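Long-range contact in transcriptional regulator, LacI family (Burkholderia phymatum, PDB 2RGY), which probably regulates transcription as a LacI-family protein, its periplasmic-binding-protein-like domain probably sensing a small ligand, perhaps a sugar: residues T51-A56 with D77-D82. Numbering follows the deposited sequence.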
loop_
_atom_site.group_PDB
_atom_site.type_symbol
_atom_site.label_atom_id
_atom_site.label_comp_id
_atom_site.label_asym_id
_atom_site.label_seq_id
_atom_site.Cartn_x
_atom_site.Cartn_y
_atom_site.Cartn_z
ATOM N N THR A 51 -9.705 4.258 20.922
ATOM C CA THR A 51 -10.001 2.972 20.296
ATOM C C THR A 51 -10.231 3.180 18.805
ATOM O O THR A 51 -10.524 4.292 18.368
ATOM C CB THR A 51 -11.268 2.310 20.893
ATOM O OG1 THR A 51 -12.428 3.072 20.540
ATOM C CG2 THR A 51 -11.168 2.235 22.410
ATOM N N PRO A 52 -10.089 2.116 18.001
ATOM C CA PRO A 52 -10.296 2.242 16.557
ATOM C C PRO A 52 -11.602 2.956 16.243
ATOM O O PRO A 52 -11.643 3.849 15.395
ATOM C CB PRO A 52 -10.281 0.800 16.089
ATOM C CG PRO A 52 -9.236 0.200 16.988
ATOM C CD PRO A 52 -9.612 0.765 18.346
ATOM N N ARG A 53 -12.662 2.584 16.950
ATOM C CA ARG A 53 -13.966 3.194 16.736
ATOM C C ARG A 53 -13.943 4.695 16.999
ATOM O O ARG A 53 -14.329 5.487 16.140
ATOM C CB ARG A 53 -15.003 2.547 17.645
ATOM C CG ARG A 53 -16.384 3.141 17.512
ATOM C CD ARG A 53 -17.289 2.645 18.625
ATOM N NE ARG A 53 -18.656 3.110 18.437
ATOM C CZ ARG A 53 -19.644 2.909 19.307
ATOM N NH1 ARG A 53 -19.418 2.250 20.438
ATOM N NH2 ARG A 53 -20.866 3.365 19.042
ATOM N N GLU A 54 -13.501 5.083 18.192
ATOM C CA GLU A 54 -13.441 6.492 18.555
ATOM C C GLU A 54 -12.465 7.277 17.688
ATOM O O GLU A 54 -12.623 8.482 17.506
ATOM C CB GLU A 54 -13.059 6.644 20.027
ATOM C CG GLU A 54 -14.216 6.427 20.999
ATOM C CD GLU A 54 -15.333 7.454 20.826
ATOM O OE1 GLU A 54 -15.035 8.605 20.428
ATOM O OE2 GLU A 54 -16.510 7.123 21.106
ATOM N N GLN A 55 -11.453 6.599 17.162
ATOM C CA GLN A 55 -10.487 7.264 16.303
ATOM C C GLN A 55 -11.181 7.647 15.005
ATOM O O GLN A 55 -10.837 8.643 14.396
ATOM C CB GLN A 55 -9.312 6.345 15.988
ATOM C CG GLN A 55 -8.346 6.124 17.126
ATOM C CD GLN A 55 -7.181 5.265 16.693
ATOM O OE1 GLN A 55 -6.474 5.601 15.745
ATOM N NE2 GLN A 55 -6.978 4.144 17.377
ATOM N N ALA A 56 -12.149 6.841 14.583
ATOM C CA ALA A 56 -12.894 7.121 13.358
ATOM C C ALA A 56 -13.922 8.228 13.621
ATOM O O ALA A 56 -14.155 9.089 12.775
ATOM C CB ALA A 56 -13.600 5.849 12.864
ATOM N N ASP A 77 -15.096 -0.199 11.925
ATOM C CA ASP A 77 -14.984 -0.031 13.377
ATOM C C ASP A 77 -16.167 0.778 13.906
ATOM O O ASP A 77 -16.518 0.692 15.082
ATOM C CB ASP A 77 -13.690 0.705 13.742
ATOM C CG ASP A 77 -12.449 -0.117 13.469
ATOM O OD1 ASP A 77 -12.235 -1.120 14.174
ATOM O OD2 ASP A 77 -11.680 0.239 12.551
ATOM N N LEU A 78 -16.766 1.586 13.037
ATOM C CA LEU A 78 -17.911 2.388 13.440
ATOM C C LEU A 78 -19.112 1.473 13.633
ATOM O O LEU A 78 -19.223 0.435 12.986
ATOM C CB LEU A 78 -18.248 3.431 12.371
ATOM C CG LEU A 78 -17.247 4.548 12.062
ATOM C CD1 LEU A 78 -17.766 5.334 10.875
ATOM C CD2 LEU A 78 -17.080 5.476 13.274
ATOM N N HIS A 79 -20.006 1.852 14.534
ATOM C CA HIS A 79 -21.208 1.064 14.769
ATOM C C HIS A 79 -22.320 1.729 13.990
ATOM O O HIS A 79 -22.250 2.926 13.723
ATOM C CB HIS A 79 -21.547 1.038 16.257
ATOM C CG HIS A 79 -20.653 0.146 17.053
ATOM N ND1 HIS A 79 -19.374 -0.170 16.647
ATOM C CD2 HIS A 79 -20.830 -0.458 18.251
ATOM C CE1 HIS A 79 -18.800 -0.930 17.563
ATOM N NE2 HIS A 79 -19.663 -1.119 18.546
ATOM N N ASP A 80 -23.347 0.968 13.633
ATOM C CA ASP A 80 -24.439 1.541 12.858
ATOM C C ASP A 80 -24.942 2.859 13.446
ATOM O O ASP A 80 -25.196 3.808 12.710
ATOM C CB ASP A 80 -25.592 0.531 12.732
ATOM C CG ASP A 80 -25.243 -0.662 11.840
ATOM O OD1 ASP A 80 -24.075 -0.785 11.414
ATOM O OD2 ASP A 80 -26.138 -1.491 11.561
ATOM N N GLU A 81 -25.067 2.927 14.768
ATOM C CA GLU A 81 -25.556 4.141 15.420
ATOM C C GLU A 81 -24.650 5.347 15.138
ATOM O O GLU A 81 -25.110 6.496 15.134
ATOM C CB GLU A 81 -25.700 3.912 16.942
ATOM C CG GLU A 81 -24.430 4.117 17.765
ATOM C CD GLU A 81 -24.546 3.616 19.213
ATOM O OE1 GLU A 81 -25.674 3.588 19.773
ATOM O OE2 GLU A 81 -23.496 3.256 19.795
ATOM N N ASP A 82 -23.366 5.083 14.895
ATOM C CA ASP A 82 -22.422 6.151 14.597
ATOM C C ASP A 82 -22.720 6.726 13.218
ATOM O O ASP A 82 -22.662 7.937 13.022
ATOM C CB ASP A 82 -20.977 5.636 14.651
ATOM C CG ASP A 82 -20.614 5.093 16.015
ATOM O OD1 ASP A 82 -21.145 5.635 17.009
ATOM O OD2 ASP A 82 -19.805 4.142 16.097
#
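Arg53 and Asp77 bring the two backbones closest, their CA atoms 4.8 Å apart, where the first turn of helix 52-65 passes the loop leading into helix 80-89. Arg53 spans the junction: CG lies anti to the backbone N (chi1 179°) and the chain runs on extended to NE, long enough to carry its charge to the second helix. Its guanidinium grips Asp82 side-on, NE reaching OD2 at 2.8 Å through that oxygen's syn lone pair and NH2 reaching OD1 at 3.1 Å. NH2 of Arg53 also binds Glu81 OE2 at 2.7 Å, on that oxygen's anti lone pair, the carboxylate nearly coplanar with the guanidinium. Two acids thus share one cation, which probably favours their ionised forms. His79 lies flat against a guanidinium face, the group centres 3.8 Å apart and the planes 8° from parallel; the flat imidazole matches the flat guanidinium, whose edge stays turned to the two carboxylates. At the N-cap position of helix 80-89, His79 gives its backbone N to Asp82 OD2 at 2.8 Å, from above the carboxylate plane. That second bond to OD2 helps hold the acid for Arg53. Beside this polar network, Ala56 CB meets Leu78 CD2 at 3.5 Å, the small methyl leaving room for the branched side chain. Leu78 also touches Leu57, Leu83 and Leu86, joining the two helices through an apolar patch, while Arg98 binds both Leu78 O and Asp80. The contact ties together the N-terminal ends of two successive helices in the parallel α/β subdomain, with strand 70-73 lying between them in the chain.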